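Local coordinates for protein motility-associated killing factor MakB (Vibrio cholerae serotype O1, PDB 6W1W) that probably serves as one component of a tripartite cytotoxin related to the alpha-pore-forming toxins, at residues F80-Y83 with Q84-D88; Q111-L114 with K115-T119; L274-D277 with D278-P281; L283-L286 with W287-E290. All coordinates share one frame; numbering follows the deposited sequence.

Contact 1 of 4, residues F80-Y83 with Q84-D88; sequences FINY and QTTFD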
ATOM      1  N   PHE A  80      11.698   9.244  12.435  1.00135.02           N
ATOM      2  CA  PHE A  80      13.033   9.493  11.904  1.00114.88           C
ATOM      3  C   PHE A  80      13.368  10.979  11.874  1.00112.11           C
ATOM      4  O   PHE A  80      14.545  11.347  11.968  1.00104.03           O
ATOM      5  CB  PHE A  80      13.165   8.895  10.502  1.00104.52           C
ATOM      6  CG  PHE A  80      13.309   7.399  10.493  1.00108.25           C
ATOM      7  CD1 PHE A  80      12.191   6.581  10.471  1.00108.44           C
ATOM      8  CD2 PHE A  80      14.563   6.812  10.503  1.00112.25           C
ATOM      9  CE1 PHE A  80      12.321   5.203  10.463  1.00111.33           C
ATOM     10  CE2 PHE A  80      14.698   5.437  10.493  1.00110.07           C
ATOM     11  CZ  PHE A  80      13.575   4.631  10.473  1.00108.24           C
ATOM     12  N   ILE A  81      12.358  11.841  11.747  1.00107.64           N
ATOM     13  CA  ILE A  81      12.605  13.279  11.752  1.00121.63           C
ATOM     14  C   ILE A  81      12.940  13.762  13.156  1.00140.89           C
ATOM     15  O   ILE A  81      13.932  14.471  13.365  1.00148.75           O
ATOM     16  CB  ILE A  81      11.395  14.029  11.168  1.00120.68           C
ATOM     17  CG1 ILE A  81      11.234  13.701   9.683  1.00132.97           C
ATOM     18  CG2 ILE A  81      11.546  15.526  11.376  1.00107.47           C
ATOM     19  CD1 ILE A  81      10.044  14.377   9.041  1.00133.22           C
ATOM     20  N   ASN A  82      12.121  13.383  14.141  1.00142.57           N
ATOM     21  CA  ASN A  82      12.376  13.798  15.517  1.00141.06           C
ATOM     22  C   ASN A  82      13.683  13.221  16.046  1.00126.89           C
ATOM     23  O   ASN A  82      14.383  13.881  16.824  1.00126.38           O
ATOM     24  CB  ASN A  82      11.204  13.389  16.416  1.00146.48           C
ATOM     25  CG  ASN A  82      11.460  13.682  17.889  1.00150.52           C
ATOM     26  OD1 ASN A  82      11.489  14.840  18.309  1.00153.76           O
ATOM     27  ND2 ASN A  82      11.629  12.627  18.684  1.00134.83           N
ATOM     28  N   TYR A  83      14.039  12.001  15.633  1.00100.63           N
ATOM     29  CA  TYR A  83      15.256  11.389  16.160  1.00 99.27           C
ATOM     30  C   TYR A  83      16.503  12.132  15.697  1.00113.77           C
ATOM     31  O   TYR A  83      17.457  12.291  16.467  1.00106.30           O
ATOM     32  CB  TYR A  83      15.341   9.917  15.765  1.00 93.59           C
ATOM     33  CG  TYR A  83      16.563   9.234  16.338  1.00 99.06           C
ATOM     34  CD1 TYR A  83      16.619   8.874  17.678  1.00108.78           C
ATOM     35  CD2 TYR A  83      17.668   8.965  15.546  1.00103.41           C
ATOM     36  CE1 TYR A  83      17.739   8.259  18.212  1.00109.54           C
ATOM     37  CE2 TYR A  83      18.792   8.348  16.071  1.00117.33           C
ATOM     38  CZ  TYR A  83      18.823   7.997  17.402  1.00119.41           C
ATOM     39  OH  TYR A  83      19.943   7.383  17.917  1.00112.65           O
ATOM     40  N   GLN A  84      16.520  12.590  14.442  1.00125.37           N
ATOM     41  CA  GLN A  84      17.642  13.396  13.974  1.00125.27           C
ATOM     42  C   GLN A  84      17.709  14.725  14.713  1.00124.48           C
ATOM     43  O   GLN A  84      18.800  15.273  14.907  1.00120.84           O
ATOM     44  CB  GLN A  84      17.534  13.624  12.466  1.00128.53           C
ATOM     45  CG  GLN A  84      18.681  14.427  11.872  1.00127.70           C
ATOM     46  CD  GLN A  84      18.410  15.922  11.863  1.00133.21           C
ATOM     47  OE1 GLN A  84      17.258  16.358  11.781  1.00117.47           O
ATOM     48  NE2 GLN A  84      19.475  16.718  11.954  1.00101.63           N
ATOM     49  N   THR A  85      16.559  15.248  15.143  1.00125.70           N
ATOM     50  CA  THR A  85      16.542  16.516  15.865  1.00133.55           C
ATOM     51  C   THR A  85      17.244  16.391  17.214  1.00137.66           C
ATOM     52  O   THR A  85      18.154  17.168  17.525  1.00142.92           O
ATOM     53  CB  THR A  85      15.102  16.999  16.047  1.00135.91           C
ATOM     54  OG1 THR A  85      14.465  17.092  14.768  1.00139.64           O
ATOM     55  CG2 THR A  85      15.076  18.367  16.724  1.00126.01           C
ATOM     56  N   THR A  86      16.843  15.406  18.025  1.00131.27           N
ATOM     57  CA  THR A  86      17.486  15.214  19.321  1.00133.49           C
ATOM     58  C   THR A  86      18.900  14.666  19.184  1.00127.03           C
ATOM     59  O   THR A  86      19.681  14.759  20.137  1.00136.60           O
ATOM     60  CB  THR A  86      16.652  14.281  20.209  1.00129.15           C
ATOM     61  OG1 THR A  86      16.587  12.977  19.615  1.00125.59           O
ATOM     62  CG2 THR A  86      15.239  14.827  20.390  1.00120.96           C
ATOM     63  N   PHE A  87      19.252  14.105  18.026  1.00109.46           N
ATOM     64  CA  PHE A  87      20.606  13.592  17.840  1.00109.71           C
ATOM     65  C   PHE A  87      21.603  14.730  17.655  1.00128.04           C
ATOM     66  O   PHE A  87      22.727  14.667  18.171  1.00115.68           O
ATOM     67  CB  PHE A  87      20.647  12.642  16.645  1.00 98.82           C
ATOM     68  CG  PHE A  87      21.889  11.789  16.582  1.00104.09           C
ATOM     69  CD1 PHE A  87      23.093  12.318  16.143  1.00115.56           C
ATOM     70  CD2 PHE A  87      21.840  10.452  16.936  1.00107.45           C
ATOM     71  CE1 PHE A  87      24.229  11.533  16.079  1.00125.15           C
ATOM     72  CE2 PHE A  87      22.973   9.661  16.870  1.00105.18           C
ATOM     73  CZ  PHE A  87      24.168  10.202  16.443  1.00118.77           C
ATOM     74  N   ASP A  88      21.214  15.776  16.917  1.00136.84           N
ATOM     75  CA  ASP A  88      22.081  16.936  16.733  1.00142.32           C
ATOM     76  C   ASP A  88      22.344  17.674  18.037  1.00155.61           C
ATOM     77  O   ASP A  88      23.383  18.331  18.164  1.00165.23           O
ATOM     78  CB  ASP A  88      21.474  17.892  15.706  1.00142.69           C
ATOM     79  CG  ASP A  88      22.004  17.653  14.310  1.00152.52           C
ATOM     80  OD1 ASP A  88      22.824  16.724  14.143  1.00144.43           O
ATOM     81  OD2 ASP A  88      21.608  18.397  13.385  1.00151.97           O
TER
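Tyr83 and Phe87, one helical turn apart on helix 69-90, set their rings on the same flank of this alpha-helix, which belongs to the toxin's elongated helical bundle. Among aromatic contacts, this pair is neither stacked nor edge-to-face: the ring centres are 5.8 Å apart, the planes stand at 59°, and Tyr83 CE2 lies 3.8 Å from Phe87 CD2. In both residues CG lies anti to the backbone N (chi1 -178° for Tyr83), which directs the rings off the helix surface into the bundle. There Trp323 meets both rings, and Trp287 meets those of Tyr83 and Phe80, so large flat residues suit this buried flank.

The main-chain bonds are mostly of the i to i+4 kind, for example Thr86 N to Asn82 O at 3.1 Å and Phe87 N to Tyr83 O at 3.0 Å. Side-chain hydroxyls add to them on the exposed side, where threonine can turn its oxygen back onto the preceding turn. Ile81 O is gripped twice, by Thr85 N and, from the other face of its carbonyl plane, by Thr85 OG1 at 3.0 Å. Thr86 OG1 makes only a weak bond to Tyr83 O. At the far end of the tyrosine, OH sits in the plane of the Phe87 ring, at its edge, 3.7 Å from CD2.

Contact 2 of 4, residues Q111-L114 with K115-T119; sequences QKTL and KQNIT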
ATOM      1  N   GLN A 111      18.740   6.916  24.165  1.00121.38           N
ATOM      2  CA  GLN A 111      18.340   5.563  24.534  1.00109.02           C
ATOM      3  C   GLN A 111      16.849   5.485  24.833  1.00110.05           C
ATOM      4  O   GLN A 111      16.187   4.505  24.475  1.00102.78           O
ATOM      5  CB  GLN A 111      19.155   5.092  25.734  1.00107.36           C
ATOM      6  CG  GLN A 111      18.764   3.731  26.264  1.00112.83           C
ATOM      7  CD  GLN A 111      19.287   3.500  27.662  1.00111.86           C
ATOM      8  OE1 GLN A 111      20.075   2.587  27.899  1.00117.90           O
ATOM      9  NE2 GLN A 111      18.856   4.340  28.598  1.00106.20           N
ATOM     10  N   LYS A 112      16.298   6.510  25.486  1.00122.50           N
ATOM     11  CA  LYS A 112      14.857   6.537  25.712  1.00131.15           C
ATOM     12  C   LYS A 112      14.112   6.697  24.394  1.00122.75           C
ATOM     13  O   LYS A 112      13.162   5.957  24.113  1.00128.36           O
ATOM     14  CB  LYS A 112      14.489   7.660  26.685  1.00144.28           C
ATOM     15  CG  LYS A 112      13.024   7.652  27.122  1.00149.57           C
ATOM     16  CD  LYS A 112      12.704   8.811  28.062  1.00150.83           C
ATOM     17  CE  LYS A 112      12.614  10.137  27.317  1.00149.42           C
ATOM     18  NZ  LYS A 112      11.502  10.141  26.323  1.00142.34           N
ATOM     19  N   THR A 113      14.543   7.650  23.562  1.00116.54           N
ATOM     20  CA  THR A 113      13.874   7.875  22.284  1.00117.03           C
ATOM     21  C   THR A 113      14.007   6.660  21.374  1.00103.07           C
ATOM     22  O   THR A 113      13.047   6.279  20.695  1.00104.95           O
ATOM     23  CB  THR A 113      14.437   9.124  21.606  1.00128.12           C
ATOM     24  OG1 THR A 113      14.464  10.202  22.549  1.00142.27           O
ATOM     25  CG2 THR A 113      13.571   9.528  20.420  1.00118.55           C
ATOM     26  N   LEU A 114      15.187   6.035  21.355  1.00 98.92           N
ATOM     27  CA  LEU A 114      15.361   4.805  20.588  1.00 98.16           C
ATOM     28  C   LEU A 114      14.387   3.731  21.052  1.00108.80           C
ATOM     29  O   LEU A 114      13.690   3.117  20.236  1.00 96.08           O
ATOM     30  CB  LEU A 114      16.802   4.308  20.705  1.00 93.36           C
ATOM     31  CG  LEU A 114      17.792   4.877  19.691  1.00109.27           C
ATOM     32  CD1 LEU A 114      19.211   4.554  20.102  1.00120.91           C
ATOM     33  CD2 LEU A 114      17.508   4.317  18.313  1.00113.47           C
ATOM     34  N   LYS A 115      14.321   3.500  22.369  1.00118.82           N
ATOM     35  CA  LYS A 115      13.404   2.503  22.916  1.00107.18           C
ATOM     36  C   LYS A 115      11.963   2.786  22.508  1.00106.31           C
ATOM     37  O   LYS A 115      11.213   1.862  22.170  1.00102.73           O
ATOM     38  CB  LYS A 115      13.525   2.453  24.442  1.00105.92           C
ATOM     39  CG  LYS A 115      14.574   1.480  24.984  1.00117.20           C
ATOM     40  CD  LYS A 115      14.686   1.592  26.511  1.00126.06           C
ATOM     41  CE  LYS A 115      15.435   0.416  27.145  1.00122.00           C
ATOM     42  NZ  LYS A 115      16.892   0.377  26.829  1.00118.66           N
ATOM     43  N   GLN A 116      11.556   4.059  22.532  1.00112.67           N
ATOM     44  CA  GLN A 116      10.196   4.402  22.126  1.00112.19           C
ATOM     45  C   GLN A 116       9.957   4.064  20.662  1.00125.15           C
ATOM     46  O   GLN A 116       8.899   3.534  20.306  1.00133.24           O
ATOM     47  CB  GLN A 116       9.919   5.887  22.363  1.00122.11           C
ATOM     48  CG  GLN A 116       9.993   6.337  23.806  1.00142.52           C
ATOM     49  CD  GLN A 116       9.716   7.821  23.956  1.00149.62           C
ATOM     50  OE1 GLN A 116      10.344   8.503  24.769  1.00151.38           O
ATOM     51  NE2 GLN A 116       8.773   8.329  23.169  1.00145.95           N
ATOM     52  N   ASN A 117      10.930   4.367  19.799  1.00120.95           N
ATOM     53  CA  ASN A 117      10.738   4.179  18.366  1.00108.08           C
ATOM     54  C   ASN A 117      10.591   2.703  18.018  1.00114.04           C
ATOM     55  O   ASN A 117       9.720   2.329  17.229  1.00128.66           O
ATOM     56  CB  ASN A 117      11.900   4.802  17.589  1.00107.75           C
ATOM     57  CG  ASN A 117      11.831   6.321  17.554  1.00112.22           C
ATOM     58  OD1 ASN A 117      10.785   6.913  17.832  1.00105.89           O
ATOM     59  ND2 ASN A 117      12.946   6.959  17.204  1.00 94.79           N
ATOM     60  N   ILE A 118      11.431   1.844  18.600  1.00104.50           N
ATOM     61  CA  ILE A 118      11.340   0.418  18.292  1.00106.97           C
ATOM     62  C   ILE A 118      10.052  -0.179  18.847  1.00115.89           C
ATOM     63  O   ILE A 118       9.440  -1.046  18.216  1.00130.70           O
ATOM     64  CB  ILE A 118      12.588  -0.331  18.801  1.00 93.86           C
ATOM     65  CG1 ILE A 118      12.344  -1.839  18.845  1.00102.06           C
ATOM     66  CG2 ILE A 118      13.007   0.160  20.154  1.00 94.38           C
ATOM     67  CD1 ILE A 118      13.555  -2.636  19.270  1.00 97.54           C
ATOM     68  N   THR A 119       9.605   0.283  20.015  1.00115.68           N
ATOM     69  CA  THR A 119       8.342  -0.205  20.560  1.00132.36           C
ATOM     70  C   THR A 119       7.174   0.156  19.648  1.00126.47           C
ATOM     71  O   THR A 119       6.432  -0.722  19.193  1.00127.22           O
ATOM     72  CB  THR A 119       8.131   0.350  21.970  1.00129.79           C
ATOM     73  OG1 THR A 119       8.963  -0.363  22.896  1.00122.03           O
ATOM     74  CG2 THR A 119       6.676   0.203  22.390  1.00112.75           C
TER
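Lys112 and Gln116 meet through their polar ends, with NZ donating a hydrogen bond to OE1 at 2.5 Å, a length that at this resolution says little about strength. The ammonium approaches almost in line with the amide carbonyl, at a C=O...N angle of 173°. It gets there because the lysine, after an extended start, folds twice, at chi3 (75°) and chi4, bringing NZ back over the next turn. The glutamine runs straight out beyond CG to meet it. Long flexible polar chains fit this solvent-facing strip.

Next to them, Lys115 lies alongside Gln111 and points the same way, its NZ 3.9 Å from Gln111 CG, so the lysine tip lies beside the glutamine's methylene.

The platform for these pairs is a regular alpha-helix, part of the long helix 100-151 of the bundle. Lys115 N bonds to Gln111 O at 3.0 Å and Gln116 N to Lys112 O at 2.9 Å, placing each second partner one turn beyond the first.

Facing inward, Thr113 and Asn117 also run side by side, CG2 to ND2 at 4.2 Å. Small and polar, they suit a seam between helices: Thr113 OG1 is satisfied by Leu109 O, while Asn117 rests on Ser79 and Tyr83 of helix 69-90. Leu114 completes the inward side, packing on Tyr83 and on Trp287 and Val294 of helix 276-302.

Contact 3 of 4, residues L274-D277 with D278-P281; sequences LKID and DSLP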
ATOM      1  N   LEU A 274       1.157  -8.916   3.288  1.00111.03           N
ATOM      2  CA  LEU A 274       2.115  -9.850   3.870  1.00112.79           C
ATOM      3  C   LEU A 274       3.556  -9.375   3.738  1.00125.30           C
ATOM      4  O   LEU A 274       4.420  -9.838   4.492  1.00129.79           O
ATOM      5  CB  LEU A 274       1.967 -11.229   3.226  1.00111.00           C
ATOM      6  CG  LEU A 274       0.753 -12.061   3.647  1.00116.23           C
ATOM      7  CD1 LEU A 274       0.703 -13.360   2.861  1.00108.02           C
ATOM      8  CD2 LEU A 274       0.788 -12.338   5.141  1.00109.81           C
ATOM      9  N   LYS A 275       3.839  -8.469   2.799  1.00130.56           N
ATOM     10  CA  LYS A 275       5.188  -7.931   2.672  1.00138.52           C
ATOM     11  C   LYS A 275       5.531  -6.985   3.818  1.00139.16           C
ATOM     12  O   LYS A 275       6.716  -6.748   4.078  1.00135.39           O
ATOM     13  CB  LYS A 275       5.338  -7.229   1.320  1.00146.53           C
ATOM     14  CG  LYS A 275       6.774  -6.906   0.913  1.00154.19           C
ATOM     15  CD  LYS A 275       7.337  -7.914  -0.092  1.00155.15           C
ATOM     16  CE  LYS A 275       7.754  -9.226   0.569  1.00151.95           C
ATOM     17  NZ  LYS A 275       8.817  -9.038   1.599  1.00138.75           N
ATOM     18  N   ILE A 276       4.524  -6.451   4.516  1.00148.01           N
ATOM     19  CA  ILE A 276       4.784  -5.639   5.703  1.00143.28           C
ATOM     20  C   ILE A 276       5.451  -6.477   6.784  1.00138.82           C
ATOM     21  O   ILE A 276       6.335  -5.998   7.506  1.00139.13           O
ATOM     22  CB  ILE A 276       3.478  -4.989   6.206  1.00133.92           C
ATOM     23  CG1 ILE A 276       3.323  -3.583   5.628  1.00127.82           C
ATOM     24  CG2 ILE A 276       3.423  -4.950   7.732  1.00132.97           C
ATOM     25  CD1 ILE A 276       4.386  -2.615   6.097  1.00134.14           C
ATOM     26  N   ASP A 277       5.067  -7.751   6.892  1.00135.18           N
ATOM     27  CA  ASP A 277       5.667  -8.661   7.861  1.00137.19           C
ATOM     28  C   ASP A 277       7.143  -8.938   7.593  1.00136.06           C
ATOM     29  O   ASP A 277       7.743  -9.742   8.316  1.00129.12           O
ATOM     30  CB  ASP A 277       4.881  -9.974   7.894  1.00139.37           C
ATOM     31  CG  ASP A 277       3.485  -9.800   8.465  1.00149.61           C
ATOM     32  OD1 ASP A 277       3.081  -8.643   8.706  1.00152.97           O
ATOM     33  OD2 ASP A 277       2.796 -10.821   8.679  1.00146.69           O
ATOM     34  N   ASP A 278       7.733  -8.305   6.578  1.00138.85           N
ATOM     35  CA  ASP A 278       9.168  -8.345   6.333  1.00140.05           C
ATOM     36  C   ASP A 278       9.823  -6.972   6.347  1.00130.34           C
ATOM     37  O   ASP A 278      11.000  -6.873   6.704  1.00134.94           O
ATOM     38  CB  ASP A 278       9.468  -9.020   4.984  1.00149.71           C
ATOM     39  CG  ASP A 278       9.078 -10.484   4.963  1.00157.04           C
ATOM     40  OD1 ASP A 278       9.488 -11.230   5.880  1.00155.70           O
ATOM     41  OD2 ASP A 278       8.359 -10.887   4.023  1.00155.86           O
ATOM     42  N   SER A 279       9.094  -5.916   5.984  1.00120.56           N
ATOM     43  CA  SER A 279       9.643  -4.567   5.895  1.00121.35           C
ATOM     44  C   SER A 279       9.600  -3.829   7.231  1.00125.67           C
ATOM     45  O   SER A 279      10.584  -3.195   7.626  1.00117.60           O
ATOM     46  CB  SER A 279       8.895  -3.768   4.826  1.00120.05           C
ATOM     47  OG  SER A 279       7.513  -3.670   5.131  1.00127.19           O
ATOM     48  N   LEU A 280       8.465  -3.884   7.930  1.00132.03           N
ATOM     49  CA  LEU A 280       8.387  -3.252   9.246  1.00117.14           C
ATOM     50  C   LEU A 280       9.336  -3.877  10.261  1.00107.55           C
ATOM     51  O   LEU A 280      10.024  -3.121  10.969  1.00123.50           O
ATOM     52  CB  LEU A 280       6.942  -3.263   9.758  1.00107.11           C
ATOM     53  CG  LEU A 280       6.126  -2.000   9.460  1.00111.23           C
ATOM     54  CD1 LEU A 280       4.808  -1.991  10.224  1.00113.41           C
ATOM     55  CD2 LEU A 280       6.932  -0.751   9.776  1.00106.69           C
ATOM     56  N   PRO A 281       9.428  -5.206  10.403  1.00105.72           N
ATOM     57  CA  PRO A 281      10.440  -5.753  11.323  1.00112.77           C
ATOM     58  C   PRO A 281      11.860  -5.377  10.943  1.00112.04           C
ATOM     59  O   PRO A 281      12.699  -5.180  11.833  1.00110.23           O
ATOM     60  CB  PRO A 281      10.214  -7.270  11.241  1.00112.68           C
ATOM     61  CG  PRO A 281       9.475  -7.483   9.967  1.00116.67           C
ATOM     62  CD  PRO A 281       8.606  -6.276   9.814  1.00108.88           C
TER
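Near the N-terminal end of helix 276-302, Lys275 and Asp278 form a salt bridge, with NZ 3.1 Å from OD2. The two side chains cross at about a right angle, and the ammonium meets the carboxylate oxygen on its anti side, 25° out of the carboxylate plane. Lys275 starts with CG anti to the backbone N (chi1 -166°), then bends at each later torsion, which curls NZ back toward the aspartate. Charged residues suit this exposed edge, and an aspartate near a helix start would probably also be favoured by the helix dipole.

In the backbone, Lys275 O takes two donors, Ser279 N at 3.2 Å in its carbonyl plane and Asp278 N at 3.1 Å from well above it. This turn thus combines an i to i+3 with an i to i+4 bond. Leu280 N then bonds to Ile276 O at 3.0 Å.

On the buried side, Ile276 and Leu280 lie side by side, CD1 to CG at 3.8 Å. Leu280 also packs against Val19 of helix 9-35 and Ile276 against Phe128 of helix 100-151, so branched apolar chains fill the seam.

Pro281 has no N-H to give to the preceding turn. Instead its CG lies 3.3 Å from Asp277 O and its CD 3.2 Å from Ile276 O, and the helix bends there, the local signature of a proline kink.

Contact 4 of 4, residues L283-L286 with W287-E290; sequences LSLL and WQDE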
ATOM      1  N   LEU A 283      12.581  -2.544   9.651  1.00108.53           N
ATOM      2  CA  LEU A 283      12.671  -1.172  10.140  1.00111.35           C
ATOM      3  C   LEU A 283      12.834  -1.139  11.656  1.00115.74           C
ATOM      4  O   LEU A 283      13.568  -0.299  12.189  1.00114.51           O
ATOM      5  CB  LEU A 283      11.437  -0.377   9.718  1.00106.63           C
ATOM      6  CG  LEU A 283      11.564   1.141   9.863  1.00113.26           C
ATOM      7  CD1 LEU A 283      12.015   1.765   8.544  1.00112.53           C
ATOM      8  CD2 LEU A 283      10.263   1.762  10.362  1.00108.03           C
ATOM      9  N   SER A 284      12.147  -2.036  12.368  1.00121.48           N
ATOM     10  CA  SER A 284      12.348  -2.144  13.810  1.00125.18           C
ATOM     11  C   SER A 284      13.770  -2.583  14.127  1.00116.75           C
ATOM     12  O   SER A 284      14.402  -2.053  15.049  1.00108.96           O
ATOM     13  CB  SER A 284      11.338  -3.122  14.416  1.00122.47           C
ATOM     14  OG  SER A 284      11.986  -4.142  15.158  1.00105.87           O
ATOM     15  N   LEU A 285      14.295  -3.546  13.364  1.00112.95           N
ATOM     16  CA  LEU A 285      15.682  -3.959  13.539  1.00112.65           C
ATOM     17  C   LEU A 285      16.644  -2.803  13.303  1.00109.15           C
ATOM     18  O   LEU A 285      17.740  -2.784  13.872  1.00104.58           O
ATOM     19  CB  LEU A 285      16.007  -5.124  12.603  1.00112.91           C
ATOM     20  CG  LEU A 285      17.450  -5.637  12.604  1.00121.59           C
ATOM     21  CD1 LEU A 285      17.840  -6.179  13.974  1.00119.55           C
ATOM     22  CD2 LEU A 285      17.658  -6.690  11.525  1.00129.49           C
ATOM     23  N   LEU A 286      16.252  -1.830  12.474  1.00111.50           N
ATOM     24  CA  LEU A 286      17.101  -0.666  12.247  1.00113.42           C
ATOM     25  C   LEU A 286      17.304   0.119  13.535  1.00120.22           C
ATOM     26  O   LEU A 286      18.431   0.499  13.876  1.00119.51           O
ATOM     27  CB  LEU A 286      16.501   0.229  11.164  1.00109.85           C
ATOM     28  CG  LEU A 286      17.342   1.477  10.898  1.00107.44           C
ATOM     29  CD1 LEU A 286      18.750   1.044  10.565  1.00109.48           C
ATOM     30  CD2 LEU A 286      16.753   2.323   9.780  1.00 99.77           C
ATOM     31  N   TRP A 287      16.215   0.379  14.264  1.00119.49           N
ATOM     32  CA  TRP A 287      16.339   1.014  15.570  1.00109.45           C
ATOM     33  C   TRP A 287      17.035   0.102  16.576  1.00107.79           C
ATOM     34  O   TRP A 287      17.782   0.583  17.436  1.00101.81           O
ATOM     35  CB  TRP A 287      14.964   1.399  16.107  1.00 94.65           C
ATOM     36  CG  TRP A 287      14.199   2.405  15.309  1.00 84.37           C
ATOM     37  CD1 TRP A 287      12.997   2.215  14.693  1.00 98.41           C
ATOM     38  CD2 TRP A 287      14.556   3.771  15.078  1.00 81.74           C
ATOM     39  NE1 TRP A 287      12.588   3.375  14.082  1.00 92.05           N
ATOM     40  CE2 TRP A 287      13.529   4.346  14.304  1.00 87.89           C
ATOM     41  CE3 TRP A 287      15.648   4.561  15.444  1.00 87.39           C
ATOM     42  CZ2 TRP A 287      13.562   5.673  13.888  1.00 94.51           C
ATOM     43  CZ3 TRP A 287      15.679   5.881  15.031  1.00 95.38           C
ATOM     44  CH2 TRP A 287      14.644   6.423  14.260  1.00100.11           C
ATOM     45  N   GLN A 288      16.805  -1.210  16.481  1.00 97.11           N
ATOM     46  CA  GLN A 288      17.281  -2.133  17.507  1.00102.14           C
ATOM     47  C   GLN A 288      18.803  -2.148  17.573  1.00110.64           C
ATOM     48  O   GLN A 288      19.393  -1.797  18.602  1.00113.46           O
ATOM     49  CB  GLN A 288      16.721  -3.538  17.253  1.00114.41           C
ATOM     50  CG  GLN A 288      17.357  -4.647  18.088  1.00120.80           C
ATOM     51  CD  GLN A 288      17.275  -4.400  19.585  1.00124.36           C
ATOM     52  OE1 GLN A 288      16.369  -3.723  20.074  1.00111.68           O
ATOM     53  NE2 GLN A 288      18.231  -4.951  20.322  1.00123.45           N
ATOM     54  N   ASP A 289      19.466  -2.538  16.479  1.00122.88           N
ATOM     55  CA  ASP A 289      20.925  -2.531  16.488  1.00118.11           C
ATOM     56  C   ASP A 289      21.500  -1.117  16.503  1.00101.75           C
ATOM     57  O   ASP A 289      22.717  -0.966  16.646  1.00 95.89           O
ATOM     58  CB  ASP A 289      21.480  -3.334  15.304  1.00119.38           C
ATOM     59  CG  ASP A 289      21.069  -2.773  13.955  1.00128.04           C
ATOM     60  OD1 ASP A 289      20.260  -1.824  13.911  1.00137.77           O
ATOM     61  OD2 ASP A 289      21.569  -3.285  12.931  1.00126.42           O
ATOM     62  N   GLU A 290      20.656  -0.088  16.367  1.00101.45           N
ATOM     63  CA  GLU A 290      21.077   1.280  16.655  1.00107.99           C
ATOM     64  C   GLU A 290      21.071   1.547  18.155  1.00121.31           C
ATOM     65  O   GLU A 290      21.930   2.273  18.670  1.00121.57           O
ATOM     66  CB  GLU A 290      20.164   2.274  15.936  1.00116.43           C
ATOM     67  CG  GLU A 290      20.655   3.711  15.974  1.00121.05           C
ATOM     68  CD  GLU A 290      21.994   3.878  15.286  1.00123.40           C
ATOM     69  OE1 GLU A 290      22.212   3.226  14.242  1.00108.97           O
ATOM     70  OE2 GLU A 290      22.830   4.652  15.798  1.00131.85           O
TER
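With CG anti to its carbonyl carbon (chi1 -63°), Trp287 folds its indole back along the helix, so that CD1 comes to 3.6 Å from Leu283 O, one turn earlier. The ring meets that carbonyl oxygen obliquely. Leu286, by contrast, carries its CG anti to the backbone N (chi1 179°), sending its branches outward on a neighbouring flank, toward Phe80 and Pro7.

The turn itself is held by main-chain bonds. Gln288 N reaches Ser284 O at 2.9 Å, in the carbonyl plane, and Asp289 N reaches Leu285 O at 3.1 Å; those of Trp287 N to Leu283 O and Glu290 N to Leu286 O are weak, each 3.4 Å long. Gln288 CB sits 3.5 Å from Ser284 O beside its bond, and at the weak Glu290 bond CB lies 3.2 Å from Leu286 O.

The residue types follow the faces. Compact Ser284 suits the approach of helix 100-151, where OG has a weak bond to Asn122, and buried Glu290 has its carboxylate paired with Lys293 in a salt bridge. The broad indole packs on helices 69-90 and 100-151 and touches Trp323 of helix 316-333, an aromatic core residue of a helical bundle, set between its own helix and three others.

Contacts 1, 2 and 4 lie on three helices, 69-90, 100-151 and 276-302, that pack against one another in one part of the bundle, and all three touch one another; contact 3 adjoins contact 4 in sequence, on the same helix, but about 8 Å from contacts 1 and 2 by nearest atoms. Trp287 of contact 4 is the shared piece, its CZ2 3.6 Å from Phe80 CZ of contact 1. Contacts 1 and 4 are the more aromatic and buried, whereas contact 2 turns a lysine-glutamine pair to solvent and leucine inward. Contact 3, nearest the chain's centre, differs in packing against helix 9-35 as well as helix 100-151, and in combining a salt bridge with a proline.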